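Local coordinates for Asl2047 protein (Nostoc sp., PDB 3HFN), which probably binds RNA as a ring of six Sm-fold subunits, a cyanobacterial relative of Hfq with altered RNA-binding properties, at residues E27-L30 against D34-T37. Numbering follows the deposited sequence.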
loop_
_atom_site.group_PDB
_atom_site.type_symbol
_atom_site.label_atom_id
_atom_site.label_comp_id
_atom_site.label_asym_id
_atom_site.label_seq_id
_atom_site.Cartn_x
_atom_site.Cartn_y
_atom_site.Cartn_z
ATOM N N GLU A 27 -5.838 21.059 5.251
ATOM C CA GLU A 27 -4.861 20.110 5.819
ATOM C C GLU A 27 -5.071 18.692 5.290
ATOM O O GLU A 27 -6.117 18.071 5.491
ATOM C CB GLU A 27 -4.994 20.050 7.343
ATOM C CG GLU A 27 -3.993 19.158 8.042
ATOM C CD GLU A 27 -4.284 19.049 9.517
ATOM O OE1 GLU A 27 -5.397 18.567 9.817
ATOM O OE2 GLU A 27 -3.431 19.447 10.382
ATOM N N ILE A 28 -4.033 18.161 4.649
ATOM C CA ILE A 28 -4.016 16.798 4.084
ATOM C C ILE A 28 -3.068 15.934 4.907
ATOM O O ILE A 28 -1.850 16.156 4.903
ATOM C CB ILE A 28 -3.486 16.831 2.640
ATOM C CG1 ILE A 28 -4.300 17.819 1.766
ATOM C CG2 ILE A 28 -3.448 15.407 2.068
ATOM C CD1 ILE A 28 -3.483 18.530 0.764
ATOM N N LYS A 29 -3.609 14.934 5.596
ATOM C CA LYS A 29 -2.756 14.135 6.467
ATOM C C LYS A 29 -2.298 12.935 5.705
ATOM O O LYS A 29 -3.070 12.035 5.409
ATOM C CB LYS A 29 -3.436 13.699 7.763
ATOM C CG LYS A 29 -2.503 13.194 8.840
ATOM C CD LYS A 29 -2.076 14.345 9.749
ATOM C CE LYS A 29 -1.014 13.960 10.826
ATOM N NZ LYS A 29 -1.287 12.704 11.569
ATOM N N LEU A 30 -1.015 12.955 5.387
ATOM C CA LEU A 30 -0.374 11.871 4.668
ATOM C C LEU A 30 -0.085 10.753 5.635
ATOM O O LEU A 30 0.018 10.972 6.828
ATOM C CB LEU A 30 0.868 12.360 3.929
ATOM C CG LEU A 30 0.762 12.867 2.455
ATOM C CD1 LEU A 30 -0.583 13.439 2.065
ATOM C CD2 LEU A 30 1.863 13.852 2.197
ATOM N N ASP A 34 2.515 13.534 7.731
ATOM C CA ASP A 34 2.779 14.783 7.060
ATOM C C ASP A 34 1.500 15.612 6.994
ATOM O O ASP A 34 0.752 15.515 5.986
ATOM C CB ASP A 34 3.263 14.550 5.597
ATOM C CG ASP A 34 4.777 14.132 5.480
ATOM O OD1 ASP A 34 5.693 14.865 5.944
ATOM O OD2 ASP A 34 5.060 13.076 4.836
ATOM N N ALA A 35 1.257 16.468 7.985
ATOM C CA ALA A 35 0.103 17.377 7.896
ATOM C C ALA A 35 0.479 18.493 6.923
ATOM O O ALA A 35 1.362 19.289 7.214
ATOM C CB ALA A 35 -0.270 17.937 9.259
ATOM N N ILE A 36 -0.150 18.528 5.754
ATOM C CA ILE A 36 0.262 19.448 4.711
ATOM C C ILE A 36 -0.677 20.618 4.691
ATOM O O ILE A 36 -1.813 20.499 4.337
ATOM C CB ILE A 36 0.386 18.776 3.274
ATOM C CG1 ILE A 36 1.379 17.576 3.275
ATOM C CG2 ILE A 36 0.698 19.831 2.220
ATOM C CD1 ILE A 36 2.532 17.655 2.229
ATOM N N THR A 37 -0.188 21.774 5.050
ATOM C CA THR A 37 -1.044 22.917 5.128
ATOM C C THR A 37 -0.960 23.642 3.785
ATOM O O THR A 37 0.120 24.152 3.397
ATOM C CB THR A 37 -0.705 23.745 6.410
ATOM O OG1 THR A 37 -1.301 23.085 7.530
ATOM C CG2 THR A 37 -1.260 25.162 6.380
#
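The first beta hairpin of this Hfq-related Sm fold brings I28 and I36 together as an antiparallel hydrogen-bonded pair, a compact illustration of how alternating residues give a sheet two different faces. I28 N donates to I36 O at 3.2 Å, and I36 N returns a bond to I28 O at 3.0 Å. Nearer the turn, L30 N reaches D34 O at 3.2 Å. K29 and A35 form the non-hydrogen-bonded pair between these bonds, E27 and T37 another beyond I28 and I36, on the side away from the turn, and E27 CA adds a CH...O contact to I36 O.

I28 and I36 turn to the inner face of the strongly bent Sm sheet, where I50 and I60 of the same chain pack against both. With CG1 of I36 set beside its backbone N (chi1 -57°), the branch runs toward the turn, and its CD1 meets L30 CD2 at 3.9 Å. L30 also packs against D34, CB to CB at 3.6 Å, while its CD2 lies against the same D34 methylene. Y67 of a second subunit packs on L30, D34 and I36, so this end of the hairpin belongs to a subunit interface of the six-chain assembly.

E27, K29, A35 and T37 occupy the other face. The glutamate chain stretches out with CG opposite the backbone N (chi1 -177°), which lifts the carboxylate off the sheet and leaves OE2 3.7 Å from the A35 methyl group. K29 approaches that methyl through its aliphatic CD, at 4.1 Å. T37 OG1 is hydrogen-bonded to K71 NZ.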